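Sodium/sialic acid symporter SiaT (Proteus mirabilis, PDB 5NV9) couples uptake of the sialic acid N-acetylneuraminic acid into the cell to the sodium gradient, carrying two sodium ions inward with each substrate. Local coordinates at residues A278-V281 / A282-I286; A69-T73 / S74-F78; V194-F197 / I198-F202. All blocks are in the same frame, centred on the assembly; numbering follows the deposited sequence.

Contact 1: A278-V281 / A282-I286; sequences AKLV and AIIPI
Leu280 and Ile284 lie side by side and point the same way, with Leu280 CD2 4.2 Å from Ile284 CG1, so the apolar contact is a light one. Leu280 CG and Ile284 CG1 both sit beside the backbone N and anti to the carbonyl carbon, which lets the two branches run alongside each other. Beneath them Leu280 O is gripped twice. Ile284 N donates from 2.8 Å, tilted 20° from the carbonyl plane, as in a regular helical bond; Ile283 N donates to the same Leu280 O from 3.3 Å but stands 71° out of that plane, away from the lone pairs. Two residues earlier, Ala282 N donates to Ala278 O at 2.9 Å. This is a proline kink within helix 267-301 of the LeuT fold: Pro285 has no N-H to give, and its CD instead abuts two carbonyls, at 3.4 Å from Val281 O and 3.4 Å from Leu280 O. Neither Pro285 N nor Ile286 N bonds to the preceding turn, which deprives Val281 O and Ala282 O of their i+4 donors; Ala282 O takes a hydrogen bond from Tyr83 OH of helix 80-87. Farther out, Phe55 of helix 47-58 meets Leu280, Val281 and Ile284, while Gln82, a residue of the sialic acid site, meets Val281 and Pro285. Val281 itself touches the bound N-acetyl-beta-neuraminic acid, which sets the bend beside the substrate pocket; the side chain of Ile284 is about 11 Å from a bound sodium ion.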
loop_
_atom_site.group_PDB
_atom_site.type_symbol
_atom_site.label_atom_id
_atom_site.label_comp_id
_atom_site.label_asym_id
_atom_site.label_seq_id
_atom_site.Cartn_x
_atom_site.Cartn_y
_atom_site.Cartn_z
ATOM N N ALA A 278 4.170 13.190 -4.105
ATOM C CA ALA A 278 5.143 13.176 -5.213
ATOM C C ALA A 278 6.608 13.455 -4.860
ATOM O O ALA A 278 7.500 12.747 -5.317
ATOM C CB ALA A 278 4.704 14.073 -6.321
ATOM N N LYS A 279 6.858 14.451 -4.028
ATOM C CA LYS A 279 8.208 14.734 -3.552
ATOM C C LYS A 279 8.841 13.538 -2.841
ATOM O O LYS A 279 9.973 13.181 -3.157
ATOM C CB LYS A 279 8.180 15.913 -2.631
ATOM C CG LYS A 279 7.880 17.202 -3.389
ATOM C CD LYS A 279 7.515 18.312 -2.422
ATOM C CE LYS A 279 7.512 19.656 -3.116
ATOM N NZ LYS A 279 7.597 20.703 -2.066
ATOM N N LEU A 280 8.071 12.878 -1.964
ATOM C CA LEU A 280 8.562 11.708 -1.233
ATOM C C LEU A 280 8.869 10.515 -2.134
ATOM O O LEU A 280 9.894 9.833 -1.950
ATOM C CB LEU A 280 7.586 11.305 -0.105
ATOM C CG LEU A 280 7.577 12.284 1.068
ATOM C CD1 LEU A 280 6.336 12.102 1.964
ATOM C CD2 LEU A 280 8.849 12.085 1.896
ATOM N N VAL A 281 7.991 10.268 -3.132
ATOM C CA VAL A 281 8.130 9.162 -4.014
ATOM C C VAL A 281 9.314 9.414 -4.971
ATOM O O VAL A 281 9.981 8.480 -5.420
ATOM C CB VAL A 281 6.797 8.893 -4.760
ATOM C CG1 VAL A 281 6.984 7.825 -5.808
ATOM C CG2 VAL A 281 5.719 8.464 -3.775
ATOM N N ALA A 282 9.554 10.674 -5.308
ATOM C CA ALA A 282 10.677 11.002 -6.168
ATOM C C ALA A 282 12.054 10.851 -5.462
ATOM O O ALA A 282 13.070 10.704 -6.130
ATOM C CB ALA A 282 10.519 12.424 -6.713
ATOM N N ILE A 283 12.097 10.856 -4.140
ATOM C CA ILE A 283 13.369 10.931 -3.413
ATOM C C ILE A 283 13.617 9.696 -2.579
ATOM O O ILE A 283 14.633 9.012 -2.743
ATOM C CB ILE A 283 13.420 12.162 -2.508
ATOM C CG1 ILE A 283 13.330 13.401 -3.341
ATOM C CG2 ILE A 283 14.716 12.182 -1.712
ATOM C CD1 ILE A 283 14.297 13.457 -4.491
ATOM N N ILE A 284 12.654 9.320 -1.763
ATOM C CA ILE A 284 12.872 8.184 -0.835
ATOM C C ILE A 284 13.136 6.752 -1.403
ATOM O O ILE A 284 14.105 6.135 -0.982
ATOM C CB ILE A 284 11.857 8.253 0.324
ATOM C CG1 ILE A 284 12.076 9.578 1.106
ATOM C CG2 ILE A 284 11.964 7.077 1.286
ATOM C CD1 ILE A 284 13.480 9.853 1.669
ATOM N N PRO A 285 12.263 6.192 -2.315
ATOM C CA PRO A 285 12.471 4.879 -2.938
ATOM C C PRO A 285 13.840 4.673 -3.518
ATOM O O PRO A 285 14.374 3.555 -3.448
ATOM C CB PRO A 285 11.413 4.856 -4.062
ATOM C CG PRO A 285 10.294 5.577 -3.388
ATOM C CD PRO A 285 10.962 6.733 -2.703
ATOM N N ILE A 286 14.411 5.714 -4.118
ATOM C CA ILE A 286 15.762 5.633 -4.611
ATOM C C ILE A 286 16.696 5.086 -3.512
ATOM O O ILE A 286 17.609 4.301 -3.798
ATOM C CB ILE A 286 16.339 6.999 -4.990
ATOM C CG1 ILE A 286 15.614 7.623 -6.154
ATOM C CG2 ILE A 286 17.793 6.852 -5.408
ATOM C CD1 ILE A 286 16.084 9.051 -6.425
#

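Contact 2: A69-T73 / S74-F78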
loop_
_atom_site.group_PDB
_atom_site.type_symbol
_atom_site.label_atom_id
_atom_site.label_comp_id
_atom_site.label_asym_id
_atom_site.label_seq_id
_atom_site.Cartn_x
_atom_site.Cartn_y
_atom_site.Cartn_z
ATOM N N ALA A 69 16.343 -6.142 -1.387
ATOM C CA ALA A 69 16.687 -7.511 -1.824
ATOM C C ALA A 69 16.709 -7.630 -3.350
ATOM O O ALA A 69 17.562 -8.302 -3.910
ATOM C CB ALA A 69 15.715 -8.503 -1.238
ATOM N N LYS A 70 15.802 -6.898 -4.016
ATOM C CA LYS A 70 15.683 -6.913 -5.441
ATOM C C LYS A 70 16.879 -6.182 -6.089
ATOM O O LYS A 70 17.460 -6.698 -7.045
ATOM C CB LYS A 70 14.388 -6.268 -5.849
ATOM C CG LYS A 70 14.151 -6.262 -7.357
ATOM C CD LYS A 70 12.669 -6.390 -7.665
ATOM C CE LYS A 70 12.248 -7.852 -7.779
ATOM N NZ LYS A 70 12.834 -8.461 -9.009
ATOM N N ALA A 71 17.306 -5.037 -5.557
ATOM C CA ALA A 71 18.469 -4.351 -6.178
ATOM C C ALA A 71 19.744 -5.181 -5.951
ATOM O O ALA A 71 20.627 -5.211 -6.796
ATOM C CB ALA A 71 18.643 -2.970 -5.605
ATOM N N TYR A 72 19.853 -5.766 -4.742
ATOM C CA TYR A 72 20.931 -6.709 -4.370
ATOM C C TYR A 72 21.118 -7.889 -5.396
ATOM O O TYR A 72 22.244 -8.098 -5.921
ATOM C CB TYR A 72 20.690 -7.270 -2.967
ATOM C CG TYR A 72 21.854 -8.125 -2.487
ATOM C CD1 TYR A 72 21.978 -9.440 -2.899
ATOM C CD2 TYR A 72 22.832 -7.616 -1.657
ATOM C CE1 TYR A 72 23.032 -10.223 -2.497
ATOM C CE2 TYR A 72 23.861 -8.423 -1.201
ATOM C CZ TYR A 72 23.954 -9.711 -1.648
ATOM O OH TYR A 72 24.983 -10.510 -1.289
ATOM N N THR A 73 20.018 -8.624 -5.673
ATOM C CA THR A 73 20.027 -9.747 -6.575
ATOM C C THR A 73 19.932 -9.392 -8.073
ATOM O O THR A 73 20.282 -10.196 -8.917
ATOM C CB THR A 73 18.869 -10.700 -6.256
ATOM O OG1 THR A 73 17.647 -9.990 -6.456
ATOM C CG2 THR A 73 18.958 -11.154 -4.819
ATOM N N SER A 74 19.425 -8.224 -8.421
ATOM C CA SER A 74 19.258 -7.900 -9.845
ATOM C C SER A 74 19.634 -6.467 -10.149
ATOM O O SER A 74 20.805 -6.167 -10.307
ATOM C CB SER A 74 17.818 -8.214 -10.337
ATOM O OG SER A 74 16.914 -7.389 -9.637
ATOM N N ASP A 75 18.636 -5.596 -10.318
ATOM C CA ASP A 75 18.915 -4.291 -10.793
ATOM C C ASP A 75 17.906 -3.232 -10.286
ATOM O O ASP A 75 17.100 -3.486 -9.368
ATOM C CB ASP A 75 18.982 -4.378 -12.307
ATOM C CG ASP A 75 17.693 -4.930 -12.928
ATOM O OD1 ASP A 75 16.596 -4.402 -12.645
ATOM O OD2 ASP A 75 17.762 -5.845 -13.763
ATOM N N TRP A 76 17.954 -2.034 -10.859
ATOM C CA TRP A 76 17.037 -0.964 -10.474
ATOM C C TRP A 76 15.862 -0.845 -11.418
ATOM O O TRP A 76 15.122 0.113 -11.288
ATOM C CB TRP A 76 17.744 0.381 -10.483
ATOM C CG TRP A 76 18.685 0.652 -9.354
ATOM C CD1 TRP A 76 19.526 -0.230 -8.751
ATOM C CD2 TRP A 76 18.922 1.911 -8.760
ATOM N NE1 TRP A 76 20.232 0.398 -7.759
ATOM C CE2 TRP A 76 19.867 1.715 -7.732
ATOM C CE3 TRP A 76 18.369 3.196 -8.954
ATOM C CZ2 TRP A 76 20.343 2.760 -6.942
ATOM C CZ3 TRP A 76 18.813 4.226 -8.146
ATOM C CH2 TRP A 76 19.780 3.997 -7.120
ATOM N N THR A 77 15.643 -1.766 -12.350
ATOM C CA THR A 77 14.574 -1.499 -13.333
ATOM C C THR A 77 13.185 -1.189 -12.743
ATOM O O THR A 77 12.467 -0.404 -13.302
ATOM C CB THR A 77 14.442 -2.596 -14.388
ATOM O OG1 THR A 77 14.311 -3.862 -13.772
ATOM C CG2 THR A 77 15.627 -2.579 -15.290
ATOM N N PHE A 78 12.814 -1.828 -11.638
ATOM C CA PHE A 78 11.553 -1.581 -10.980
ATOM C C PHE A 78 11.288 -0.145 -10.530
ATOM O O PHE A 78 10.149 0.246 -10.366
ATOM C CB PHE A 78 11.407 -2.480 -9.768
ATOM C CG PHE A 78 10.857 -3.855 -10.075
ATOM C CD1 PHE A 78 11.363 -4.633 -11.142
ATOM C CD2 PHE A 78 9.928 -4.431 -9.217
ATOM C CE1 PHE A 78 10.888 -5.917 -11.382
ATOM C CE2 PHE A 78 9.421 -5.720 -9.471
ATOM C CZ PHE A 78 9.916 -6.465 -10.542
#
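Lys70 reaches Phe78 by sending CG away from its backbone N (chi1 -179°) and then bending at each of the next three torsions, which folds the aliphatic chain across the ring. Its CD sits 3.7 Å from the centroid of the Phe78 ring, over the middle of one face, a CH-pi contact. NZ stays over the same ring, 4.3 Å from the Phe78 centroid and 29° off the normal, an off-centre cation-pi interaction. At Ser74, the first residue to leave helical geometry after helix 61-73, chi1 of 63° holds OG between the backbone N and the carbonyl carbon. OG therefore donates to Lys70 O at 2.7 Å while Ser74 N donates to Lys70 O at 2.8 Å, and the two arrive from opposite faces of the carbonyl plane. An Asx turn follows, with Asp75 OD1 accepting from Thr77 N at 2.8 Å and from Thr77 OG1 at 2.6 Å. Asp75 N, by contrast, is buried without a partner. Phe78 also meets Phe243 of the substrate pocket edge-to-face and lies about 5 Å from the bound sialic acid. Lys70 thus closes the periplasmic helix end with its carbonyl, and the pi face of Phe78 would probably stabilise its ammonium, if modestly, given the off-centre position.

Contact 3: V194-F197 / I198-F202; sequences VLIF and IMICF
Cys201 SG rests over one face of the Phe197 ring, 3.8 Å from the ring centroid and 26° off its normal, displaced toward the rim so that CZ of Phe197 is the nearest atom to this sulfur at 3.5 Å. The sulfur-aromatic contact depends on two torsions: Phe197 holds CG anti to its backbone N (chi1 -177°), and Cys201 keeps SG beside its own (chi1 -72°). Next to it, the buried Ile196 and Ile200 run side by side in the same direction, with Ile196 CG2 3.8 Å from Ile200 CD1. Ile196 and Ile200 press on Ile291 and Ala294 of helix 267-301, respectively, and Ile208 of helix 207-217 touches both Phe197 and Cys201; this is the close-packed side. Underneath runs an unbroken alpha-helix, the periplasmic end of helix 155-203 in the LeuT fold, whose i to i+4 bonds include Ile198 N to Val194 O at 3.0 Å and Cys201 N to Phe197 O at 2.9 Å. The same helix carries Asp182, a ligand of the second sodium ion, deeper in the membrane. The other side is more exposed. There Ile198 lies on the surface and crosses Val194 at a slant, though Ile198 CD1 still comes within 3.7 Å of Val194 CG1. The approach of Leu195 to Met199, a selenomethionine, is looser, with CG of Leu195 4.4 Å from CG of Met199; the bent chain of Met199 then leads its end away from Leu195, although Met324 and Pro325 in a neighbouring loop touch Met199.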
loop_
_atom_site.group_PDB
_atom_site.type_symbol
_atom_site.label_atom_id
_atom_site.label_comp_id
_atom_site.label_asym_id
_atom_site.label_seq_id
_atom_site.Cartn_x
_atom_site.Cartn_y
_atom_site.Cartn_z
ATOM N N VAL A 194 17.561 6.639 4.664
ATOM C CA VAL A 194 18.708 7.486 4.316
ATOM C C VAL A 194 19.919 7.125 5.237
ATOM O O VAL A 194 21.107 7.099 4.802
ATOM C CB VAL A 194 18.347 8.956 4.461
ATOM C CG1 VAL A 194 19.585 9.819 4.421
ATOM C CG2 VAL A 194 17.365 9.353 3.380
ATOM N N LEU A 195 19.603 6.825 6.495
ATOM C CA LEU A 195 20.625 6.596 7.485
ATOM C C LEU A 195 21.316 5.245 7.237
ATOM O O LEU A 195 22.508 5.114 7.445
ATOM C CB LEU A 195 20.007 6.635 8.882
ATOM C CG LEU A 195 21.045 6.516 9.998
ATOM C CD1 LEU A 195 22.011 7.708 10.040
ATOM C CD2 LEU A 195 20.288 6.340 11.282
ATOM N N ILE A 196 20.540 4.234 6.851
ATOM C CA ILE A 196 21.075 2.880 6.446
ATOM C C ILE A 196 22.036 3.052 5.275
ATOM O O ILE A 196 23.161 2.542 5.283
ATOM C CB ILE A 196 19.962 1.908 6.033
ATOM C CG1 ILE A 196 19.088 1.516 7.249
ATOM C CG2 ILE A 196 20.573 0.665 5.406
ATOM C CD1 ILE A 196 17.727 0.945 6.905
ATOM N N PHE A 197 21.593 3.781 4.272
ATOM C CA PHE A 197 22.443 4.021 3.121
ATOM C C PHE A 197 23.814 4.625 3.551
ATOM O O PHE A 197 24.864 4.077 3.249
ATOM C CB PHE A 197 21.778 4.943 2.086
ATOM C CG PHE A 197 22.632 5.132 0.868
ATOM C CD1 PHE A 197 22.938 4.044 0.062
ATOM C CD2 PHE A 197 23.185 6.358 0.583
ATOM C CE1 PHE A 197 23.743 4.208 -1.056
ATOM C CE2 PHE A 197 24.012 6.530 -0.503
ATOM C CZ PHE A 197 24.307 5.453 -1.332
ATOM N N ILE A 198 23.765 5.731 4.243
ATOM C CA ILE A 198 24.959 6.392 4.760
ATOM C C ILE A 198 25.964 5.491 5.496
ATOM O O ILE A 198 27.181 5.542 5.214
ATOM C CB ILE A 198 24.557 7.581 5.658
ATOM C CG1 ILE A 198 23.984 8.680 4.763
ATOM C CG2 ILE A 198 25.780 8.116 6.433
ATOM C CD1 ILE A 198 23.144 9.673 5.519
HETATM N N MSE A 199 25.441 4.688 6.416
HETATM C CA MSE A 199 26.211 3.763 7.174
HETATM C C MSE A 199 26.859 2.703 6.331
HETATM O O MSE A 199 28.003 2.304 6.637
HETATM C CB MSE A 199 25.355 3.072 8.247
HETATM C CG MSE A 199 24.724 4.168 9.152
HETATM SE SE MSE A 199 25.007 3.859 11.096
HETATM C CE MSE A 199 26.961 3.710 10.828
ATOM N N ILE A 200 26.144 2.185 5.330
ATOM C CA ILE A 200 26.746 1.207 4.442
ATOM C C ILE A 200 27.847 1.904 3.640
ATOM O O ILE A 200 28.884 1.317 3.426
ATOM C CB ILE A 200 25.775 0.536 3.438
ATOM C CG1 ILE A 200 24.659 -0.209 4.140
ATOM C CG2 ILE A 200 26.553 -0.467 2.570
ATOM C CD1 ILE A 200 23.471 -0.491 3.232
ATOM N N CYS A 201 27.635 3.137 3.202
ATOM C CA CYS A 201 28.713 3.842 2.477
ATOM C C CYS A 201 29.982 3.967 3.311
ATOM O O CYS A 201 31.070 3.804 2.752
ATOM C CB CYS A 201 28.348 5.255 2.033
ATOM S SG CYS A 201 27.181 5.428 0.694
ATOM N N PHE A 202 29.836 4.226 4.616
ATOM C CA PHE A 202 30.990 4.353 5.523
ATOM C C PHE A 202 31.667 3.029 5.766
ATOM O O PHE A 202 32.804 3.005 6.144
ATOM C CB PHE A 202 30.620 5.034 6.822
ATOM C CG PHE A 202 30.592 6.547 6.717
ATOM C CD1 PHE A 202 31.769 7.283 6.805
ATOM C CD2 PHE A 202 29.398 7.234 6.538
ATOM C CE1 PHE A 202 31.747 8.671 6.715
ATOM C CE2 PHE A 202 29.358 8.623 6.445
ATOM C CZ PHE A 202 30.541 9.342 6.524
#

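How the contacts relate
Along the chain contact 2 comes first, then contact 3, then contact 1, all on one polypeptide and in three different parts of the fold. Their centres form a nearly equilateral triangle, about 17 Å from contact 1 to each of the others and about 18 Å between contacts 2 and 3. Helix 267-301 provides the connection: in contact 1, Ile286 CG2 meets Trp76 CH2 of contact 2 at 3.9 Å, and Ile284 CD1 meets Val194 CG2 of contact 3 at 4.3 Å. Contacts 2 and 3 do not touch, their nearest atoms being about 7 Å apart. Helix 267-301, whose kink lies beside the sialic acid pocket, thus packs against both helix 155-203 and the end of helix 61-73 with its following loop.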